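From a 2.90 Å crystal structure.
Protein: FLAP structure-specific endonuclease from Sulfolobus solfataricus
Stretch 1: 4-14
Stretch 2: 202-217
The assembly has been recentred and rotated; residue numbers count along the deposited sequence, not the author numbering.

Stretch 1 4-14: VKDVKRELSFS
Stretch 2, residues 202-217: IKPELIETEILLKKLG

What forms the apolar centre of the contact? Pro204, buried and with its ring in the C-gamma exo pucker, points toward the other stretch and fits between two side chains. Leu11 (p, t) brings CD2 to 3.6 Å from Pro204 CB and 3.8 Å from Leu206 CB. Phe13, chi1 m and chi2 -69°, lays a ring face under the proline: Pro204 CG lies 3.8 Å from the centroid of the Phe13 ring, 22° off its normal, a CH-pi contact suited to the compact pyrrolidine.

How does the backbone set the register? The chains run antiparallel in extended conformations, Glu10 facing Glu205 with their CA atoms 4.2 Å apart. Leu206 N donates to Arg9 O at 2.9 Å and Leu11 N to Pro204 O at 3.2 Å, both nearly straight; Arg9 N to Leu206 O, 3.5 Å and bent to 123°, is weak. Proline lacks an amide hydrogen, but its carbonyl can still accept one.

What continues the contact beyond the strand? After Glu208, at the N-cap position, stretch 2 becomes helical. Leu212 (t, p) places CD1 3.1 Å from Asp6 OD1 and 3.3 Å from Lys5 O, while Leu216 (m, t) sets CD1 3.8 Å from Lys5 CB. Val7 CG2 meets Lys215 CD at 3.5 Å, the lysine's aliphatic stem serving as an apolar surface.

Which charges finish the edge? Glu10 (p, t) and extended Lys203 (m, t, t, t) form a salt bridge, Glu10 OE2 to Lys203 NZ 3.5 Å. Arg9, chi1 19° then p, p, curls so that Leu206 CD2 covers one guanidinium face, 3.4 Å from Arg9 NH1, while Arg9 NH1 bridges to Glu208 OE2 at 3.5 Å near the guanidinium plane. Lys8 NZ stays 4.2 Å from Glu205 OE2, beyond a salt bridge. The contact buries 889 Å², both sides summed.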

ATOM      1  N   VAL A   4     -24.526  14.206  28.383  1.00 53.22           N
ATOM      2  CA  VAL A   4     -24.226  15.367  27.544  1.00 53.44           C
ATOM      3  C   VAL A   4     -23.546  16.384  28.451  1.00 53.67           C
ATOM      4  O   VAL A   4     -23.856  17.579  28.462  1.00 53.49           O
ATOM      5  CB  VAL A   4     -25.480  15.972  26.915  1.00 53.56           C
ATOM      6  CG1 VAL A   4     -25.954  15.114  25.741  1.00 53.87           C
ATOM      7  CG2 VAL A   4     -26.571  16.136  27.972  1.00 53.37           C
ATOM      8  N   LYS A   5     -22.625  15.854  29.243  1.00 53.99           N
ATOM      9  CA  LYS A   5     -21.720  16.640  30.033  1.00 54.21           C
ATOM     10  C   LYS A   5     -20.380  16.442  29.346  1.00 54.39           C
ATOM     11  O   LYS A   5     -19.369  16.165  29.992  1.00 54.72           O
ATOM     12  CB  LYS A   5     -21.701  16.103  31.462  1.00 54.35           C
ATOM     13  CG  LYS A   5     -23.097  15.942  32.073  1.00 54.50           C
ATOM     14  CD  LYS A   5     -23.103  14.928  33.192  1.00 54.94           C
ATOM     15  CE  LYS A   5     -22.488  15.514  34.447  1.00 56.38           C
ATOM     16  NZ  LYS A   5     -21.723  14.504  35.235  1.00 57.11           N
ATOM     17  N   ASP A   6     -20.395  16.568  28.017  1.00 54.46           N
ATOM     18  CA  ASP A   6     -19.211  16.352  27.193  1.00 54.50           C
ATOM     19  C   ASP A   6     -18.918  17.465  26.184  1.00 54.58           C
ATOM     20  O   ASP A   6     -19.772  17.854  25.373  1.00 54.36           O
ATOM     21  CB  ASP A   6     -19.305  15.017  26.450  1.00 54.42           C
ATOM     22  CG  ASP A   6     -19.270  13.824  27.380  1.00 54.92           C
ATOM     23  OD1 ASP A   6     -18.463  13.825  28.331  1.00 55.62           O
ATOM     24  OD2 ASP A   6     -20.043  12.870  27.153  1.00 55.26           O
ATOM     25  N   VAL A   7     -17.700  17.988  26.285  1.00 54.67           N
ATOM     26  CA  VAL A   7     -17.011  18.563  25.137  1.00 54.53           C
ATOM     27  C   VAL A   7     -15.892  17.567  24.796  1.00 54.47           C
ATOM     28  O   VAL A   7     -14.984  17.297  25.600  1.00 54.24           O
ATOM     29  CB  VAL A   7     -16.497  20.014  25.360  1.00 54.50           C
ATOM     30  CG1 VAL A   7     -17.643  20.936  25.799  1.00 54.51           C
ATOM     31  CG2 VAL A   7     -15.349  20.052  26.353  1.00 54.43           C
ATOM     32  N   LYS A   8     -16.019  16.991  23.603  1.00 54.33           N
ATOM     33  CA  LYS A   8     -15.191  15.892  23.132  1.00 53.94           C
ATOM     34  C   LYS A   8     -14.814  16.163  21.694  1.00 53.93           C
ATOM     35  O   LYS A   8     -15.582  16.777  20.952  1.00 54.01           O
ATOM     36  CB  LYS A   8     -15.967  14.574  23.213  1.00 53.89           C
ATOM     37  CG  LYS A   8     -17.503  14.707  23.197  1.00 53.31           C
ATOM     38  CD  LYS A   8     -18.078  15.040  21.823  1.00 52.10           C
ATOM     39  CE  LYS A   8     -19.387  15.812  21.939  1.00 51.36           C
ATOM     40  NZ  LYS A   8     -19.994  16.120  20.612  1.00 50.28           N
ATOM     41  N   ARG A   9     -13.632  15.707  21.299  1.00 53.84           N
ATOM     42  CA  ARG A   9     -13.141  15.943  19.944  1.00 53.79           C
ATOM     43  C   ARG A   9     -13.227  14.694  19.076  1.00 53.79           C
ATOM     44  O   ARG A   9     -13.151  13.570  19.574  1.00 53.83           O
ATOM     45  CB  ARG A   9     -11.715  16.514  19.955  1.00 53.70           C
ATOM     46  CG  ARG A   9     -10.929  16.311  21.252  1.00 53.75           C
ATOM     47  CD  ARG A   9     -10.266  14.946  21.340  1.00 54.00           C
ATOM     48  NE  ARG A   9      -9.375  14.701  20.206  1.00 54.40           N
ATOM     49  CZ  ARG A   9      -8.204  14.075  20.282  1.00 53.90           C
ATOM     50  NH1 ARG A   9      -7.745  13.631  21.447  1.00 53.82           N
ATOM     51  NH2 ARG A   9      -7.482  13.906  19.187  1.00 54.11           N
ATOM     52  N   GLU A  10     -13.412  14.899  17.778  1.00 53.70           N
ATOM     53  CA  GLU A  10     -13.388  13.795  16.836  1.00 53.74           C
ATOM     54  C   GLU A  10     -11.939  13.411  16.573  1.00 53.68           C
ATOM     55  O   GLU A  10     -11.027  14.211  16.802  1.00 53.80           O
ATOM     56  CB  GLU A  10     -14.107  14.162  15.532  1.00 53.82           C
ATOM     57  CG  GLU A  10     -13.381  15.174  14.648  1.00 53.88           C
ATOM     58  CD  GLU A  10     -14.128  15.472  13.358  1.00 53.87           C
ATOM     59  OE1 GLU A  10     -15.365  15.642  13.412  1.00 54.17           O
ATOM     60  OE2 GLU A  10     -13.477  15.545  12.293  1.00 53.93           O
ATOM     61  N   LEU A  11     -11.726  12.184  16.114  1.00 53.46           N
ATOM     62  CA  LEU A  11     -10.383  11.755  15.765  1.00 53.27           C
ATOM     63  C   LEU A  11     -10.370  11.066  14.416  1.00 53.17           C
ATOM     64  O   LEU A  11     -11.261  10.278  14.097  1.00 53.08           O
ATOM     65  CB  LEU A  11      -9.762  10.873  16.859  1.00 53.27           C
ATOM     66  CG  LEU A  11     -10.020   9.367  16.957  1.00 53.12           C
ATOM     67  CD1 LEU A  11      -8.913   8.713  17.762  1.00 52.87           C
ATOM     68  CD2 LEU A  11     -11.375   9.064  17.563  1.00 53.07           C
ATOM     69  N   SER A  12      -9.357  11.398  13.623  1.00 53.13           N
ATOM     70  CA  SER A  12      -9.141  10.757  12.338  1.00 53.06           C
ATOM     71  C   SER A  12      -8.635   9.344  12.579  1.00 52.81           C
ATOM     72  O   SER A  12      -8.046   9.053  13.627  1.00 52.78           O
ATOM     73  CB  SER A  12      -8.128  11.545  11.504  1.00 53.14           C
ATOM     74  OG  SER A  12      -6.840  11.509  12.099  1.00 53.48           O
ATOM     75  N   PHE A  13      -8.873   8.472  11.607  1.00 52.50           N
ATOM     76  CA  PHE A  13      -8.392   7.105  11.671  1.00 52.29           C
ATOM     77  C   PHE A  13      -6.864   7.058  11.682  1.00 52.35           C
ATOM     78  O   PHE A  13      -6.271   6.049  12.076  1.00 52.41           O
ATOM     79  CB  PHE A  13      -8.934   6.309  10.496  1.00 52.25           C
ATOM     80  CG  PHE A  13     -10.384   5.927  10.628  1.00 52.12           C
ATOM     81  CD1 PHE A  13     -10.793   4.996  11.583  1.00 51.81           C
ATOM     82  CD2 PHE A  13     -11.336   6.468   9.771  1.00 51.96           C
ATOM     83  CE1 PHE A  13     -12.126   4.626  11.693  1.00 51.56           C
ATOM     84  CE2 PHE A  13     -12.675   6.106   9.875  1.00 52.01           C
ATOM     85  CZ  PHE A  13     -13.070   5.181  10.839  1.00 51.88           C
ATOM     86  N   SER A  14      -6.240   8.156  11.249  1.00 52.29           N
ATOM     87  CA  SER A  14      -4.789   8.328  11.323  1.00 52.14           C
ATOM     88  C   SER A  14      -4.272   8.132  12.748  1.00 52.02           C
ATOM     89  O   SER A  14      -3.359   7.336  12.976  1.00 52.13           O
ATOM     90  CB  SER A  14      -4.377   9.706  10.795  1.00 52.14           C
ATOM     91  OG  SER A  14      -4.460   9.764   9.381  1.00 52.19           O
ATOM     92  N   ILE A 202     -20.365  10.610   9.415  1.00 52.00           N
ATOM     93  CA  ILE A 202     -20.123  10.092  10.770  1.00 51.68           C
ATOM     94  C   ILE A 202     -18.675   9.623  10.954  1.00 51.44           C
ATOM     95  O   ILE A 202     -18.252   8.601  10.401  1.00 51.27           O
ATOM     96  CB  ILE A 202     -21.151   8.997  11.189  1.00 51.76           C
ATOM     97  CG1 ILE A 202     -22.581   9.547  11.102  1.00 51.73           C
ATOM     98  CG2 ILE A 202     -20.880   8.512  12.615  1.00 51.61           C
ATOM     99  CD1 ILE A 202     -23.659   8.480  10.965  1.00 51.81           C
ATOM    100  N   LYS A 203     -17.933  10.405  11.740  1.00 51.15           N
ATOM    101  CA  LYS A 203     -16.519  10.169  12.022  1.00 50.90           C
ATOM    102  C   LYS A 203     -16.346   9.631  13.445  1.00 50.56           C
ATOM    103  O   LYS A 203     -17.220   9.833  14.289  1.00 50.74           O
ATOM    104  CB  LYS A 203     -15.730  11.476  11.860  1.00 50.96           C
ATOM    105  CG  LYS A 203     -15.710  12.041  10.438  1.00 51.09           C
ATOM    106  CD  LYS A 203     -14.940  13.355  10.375  1.00 51.05           C
ATOM    107  CE  LYS A 203     -15.003  13.979   8.989  1.00 51.37           C
ATOM    108  NZ  LYS A 203     -14.120  15.175   8.872  1.00 51.34           N
ATOM    109  N   PRO A 204     -15.218   8.945  13.721  1.00 50.14           N
ATOM    110  CA  PRO A 204     -14.957   8.487  15.088  1.00 49.89           C
ATOM    111  C   PRO A 204     -14.890   9.646  16.081  1.00 49.70           C
ATOM    112  O   PRO A 204     -14.509  10.760  15.719  1.00 49.66           O
ATOM    113  CB  PRO A 204     -13.588   7.814  14.982  1.00 49.86           C
ATOM    114  CG  PRO A 204     -13.420   7.498  13.559  1.00 50.11           C
ATOM    115  CD  PRO A 204     -14.139   8.557  12.799  1.00 50.08           C
ATOM    116  N   GLU A 205     -15.256   9.366  17.324  1.00 49.52           N
ATOM    117  CA  GLU A 205     -15.359  10.384  18.358  1.00 49.33           C
ATOM    118  C   GLU A 205     -14.641   9.907  19.608  1.00 49.08           C
ATOM    119  O   GLU A 205     -14.849   8.783  20.056  1.00 48.99           O
ATOM    120  CB  GLU A 205     -16.836  10.653  18.649  1.00 49.32           C
ATOM    121  CG  GLU A 205     -17.119  11.583  19.811  1.00 49.39           C
ATOM    122  CD  GLU A 205     -18.604  11.832  19.989  1.00 49.74           C
ATOM    123  OE1 GLU A 205     -19.128  11.532  21.089  1.00 50.76           O
ATOM    124  OE2 GLU A 205     -19.249  12.315  19.027  1.00 49.50           O
ATOM    125  N   LEU A 206     -13.791  10.765  20.164  1.00 48.96           N
ATOM    126  CA  LEU A 206     -13.001  10.402  21.337  1.00 48.82           C
ATOM    127  C   LEU A 206     -13.361  11.216  22.571  1.00 48.77           C
ATOM    128  O   LEU A 206     -13.475  12.440  22.516  1.00 48.80           O
ATOM    129  CB  LEU A 206     -11.502  10.524  21.046  1.00 48.71           C
ATOM    130  CG  LEU A 206     -10.510  10.239  22.181  1.00 48.79           C
ATOM    131  CD1 LEU A 206     -10.634   8.809  22.717  1.00 48.92           C
ATOM    132  CD2 LEU A 206      -9.092  10.505  21.709  1.00 49.04           C
ATOM    133  N   ILE A 207     -13.535  10.502  23.678  1.00 48.76           N
ATOM    134  CA  ILE A 207     -13.751  11.087  24.988  1.00 48.67           C
ATOM    135  C   ILE A 207     -12.628  10.586  25.886  1.00 48.88           C
ATOM    136  O   ILE A 207     -12.493   9.375  26.099  1.00 49.02           O
ATOM    137  CB  ILE A 207     -15.120  10.655  25.567  1.00 48.59           C
ATOM    138  CG1 ILE A 207     -16.257  11.320  24.793  1.00 48.54           C
ATOM    139  CG2 ILE A 207     -15.225  10.993  27.056  1.00 48.64           C
ATOM    140  CD1 ILE A 207     -17.575  10.603  24.905  1.00 48.88           C
ATOM    141  N   GLU A 208     -11.811  11.507  26.394  1.00 48.90           N
ATOM    142  CA  GLU A 208     -10.770  11.141  27.352  1.00 49.23           C
ATOM    143  C   GLU A 208     -11.247  11.420  28.772  1.00 48.90           C
ATOM    144  O   GLU A 208     -11.646  12.543  29.093  1.00 48.85           O
ATOM    145  CB  GLU A 208      -9.448  11.861  27.056  1.00 49.20           C
ATOM    146  CG  GLU A 208      -8.834  11.508  25.702  1.00 50.03           C
ATOM    147  CD  GLU A 208      -7.383  11.946  25.568  1.00 50.42           C
ATOM    148  OE1 GLU A 208      -6.509  11.340  26.230  1.00 52.07           O
ATOM    149  OE2 GLU A 208      -7.115  12.887  24.784  1.00 51.92           O
ATOM    150  N   THR A 209     -11.217  10.387  29.611  1.00 48.72           N
ATOM    151  CA  THR A 209     -11.697  10.488  30.988  1.00 48.53           C
ATOM    152  C   THR A 209     -10.886  11.525  31.763  1.00 48.63           C
ATOM    153  O   THR A 209     -11.457  12.386  32.431  1.00 48.60           O
ATOM    154  CB  THR A 209     -11.677   9.112  31.705  1.00 48.39           C
ATOM    155  OG1 THR A 209     -12.380   8.147  30.913  1.00 48.14           O
ATOM    156  CG2 THR A 209     -12.340   9.193  33.075  1.00 48.29           C
ATOM    157  N   GLU A 210      -9.562  11.451  31.643  1.00 48.76           N
ATOM    158  CA  GLU A 210      -8.650  12.406  32.284  1.00 48.97           C
ATOM    159  C   GLU A 210      -8.992  13.875  31.960  1.00 48.90           C
ATOM    160  O   GLU A 210      -8.926  14.744  32.835  1.00 48.94           O
ATOM    161  CB  GLU A 210      -7.182  12.083  31.943  1.00 49.15           C
ATOM    162  CG  GLU A 210      -6.868  11.864  30.440  1.00 49.91           C
ATOM    163  CD  GLU A 210      -7.094  10.421  29.942  1.00 50.72           C
ATOM    164  OE1 GLU A 210      -6.548  10.073  28.869  1.00 51.08           O
ATOM    165  OE2 GLU A 210      -7.808   9.633  30.605  1.00 50.46           O
ATOM    166  N   ILE A 211      -9.374  14.136  30.711  1.00 48.61           N
ATOM    167  CA  ILE A 211      -9.762  15.478  30.281  1.00 48.31           C
ATOM    168  C   ILE A 211     -11.185  15.823  30.741  1.00 48.23           C
ATOM    169  O   ILE A 211     -11.456  16.960  31.145  1.00 48.31           O
ATOM    170  CB  ILE A 211      -9.580  15.652  28.747  1.00 48.34           C
ATOM    171  CG1 ILE A 211      -8.085  15.752  28.413  1.00 48.09           C
ATOM    172  CG2 ILE A 211     -10.349  16.874  28.218  1.00 47.95           C
ATOM    173  CD1 ILE A 211      -7.724  15.355  26.995  1.00 48.35           C
ATOM    174  N   LEU A 212     -12.077  14.834  30.693  1.00 48.00           N
ATOM    175  CA  LEU A 212     -13.461  14.998  31.146  1.00 47.65           C
ATOM    176  C   LEU A 212     -13.534  15.386  32.615  1.00 47.65           C
ATOM    177  O   LEU A 212     -14.217  16.345  32.972  1.00 47.77           O
ATOM    178  CB  LEU A 212     -14.271  13.713  30.910  1.00 47.77           C
ATOM    179  CG  LEU A 212     -15.686  13.639  31.503  1.00 47.35           C
ATOM    180  CD1 LEU A 212     -16.642  14.542  30.744  1.00 47.04           C
ATOM    181  CD2 LEU A 212     -16.202  12.209  31.526  1.00 47.25           C
ATOM    182  N   LEU A 213     -12.826  14.634  33.457  1.00 47.56           N
ATOM    183  CA  LEU A 213     -12.842  14.848  34.901  1.00 47.55           C
ATOM    184  C   LEU A 213     -12.261  16.204  35.282  1.00 47.74           C
ATOM    185  O   LEU A 213     -12.736  16.845  36.221  1.00 47.67           O
ATOM    186  CB  LEU A 213     -12.094  13.729  35.633  1.00 47.40           C
ATOM    187  CG  LEU A 213     -12.581  12.283  35.492  1.00 47.01           C
ATOM    188  CD1 LEU A 213     -11.891  11.409  36.522  1.00 46.16           C
ATOM    189  CD2 LEU A 213     -14.103  12.159  35.602  1.00 46.09           C
ATOM    190  N   LYS A 214     -11.237  16.635  34.551  1.00 48.01           N
ATOM    191  CA  LYS A 214     -10.621  17.934  34.795  1.00 48.31           C
ATOM    192  C   LYS A 214     -11.570  19.075  34.435  1.00 48.52           C
ATOM    193  O   LYS A 214     -11.713  20.026  35.207  1.00 48.69           O
ATOM    194  CB  LYS A 214      -9.297  18.064  34.043  1.00 48.32           C
ATOM    195  N   LYS A 215     -12.234  18.976  33.284  1.00 48.71           N
ATOM    196  CA  LYS A 215     -13.114  20.059  32.840  1.00 48.95           C
ATOM    197  C   LYS A 215     -14.386  20.186  33.677  1.00 48.78           C
ATOM    198  O   LYS A 215     -14.854  21.296  33.923  1.00 48.79           O
ATOM    199  CB  LYS A 215     -13.446  19.960  31.348  1.00 49.15           C
ATOM    200  CG  LYS A 215     -14.055  21.252  30.807  1.00 49.98           C
ATOM    201  CD  LYS A 215     -14.032  21.327  29.295  1.00 50.92           C
ATOM    202  CE  LYS A 215     -14.449  22.718  28.813  1.00 51.56           C
ATOM    203  NZ  LYS A 215     -15.841  23.085  29.220  1.00 51.02           N
ATOM    204  N   LEU A 216     -14.942  19.060  34.113  1.00 48.65           N
ATOM    205  CA  LEU A 216     -16.086  19.100  35.021  1.00 48.75           C
ATOM    206  C   LEU A 216     -15.652  19.334  36.476  1.00 48.70           C
ATOM    207  O   LEU A 216     -16.480  19.633  37.339  1.00 48.71           O
ATOM    208  CB  LEU A 216     -16.958  17.842  34.888  1.00 48.75           C
ATOM    209  CG  LEU A 216     -17.691  17.623  33.553  1.00 49.37           C
ATOM    210  CD1 LEU A 216     -18.539  16.352  33.586  1.00 49.19           C
ATOM    211  CD2 LEU A 216     -18.546  18.831  33.146  1.00 49.38           C
ATOM    212  N   GLY A 217     -14.350  19.203  36.730  1.00 48.60           N
ATOM    213  CA  GLY A 217     -13.770  19.459  38.047  1.00 48.43           C
ATOM    214  C   GLY A 217     -14.197  18.471  39.112  1.00 48.34           C
ATOM    215  O   GLY A 217     -14.426  18.852  40.260  1.00 48.44           O
TER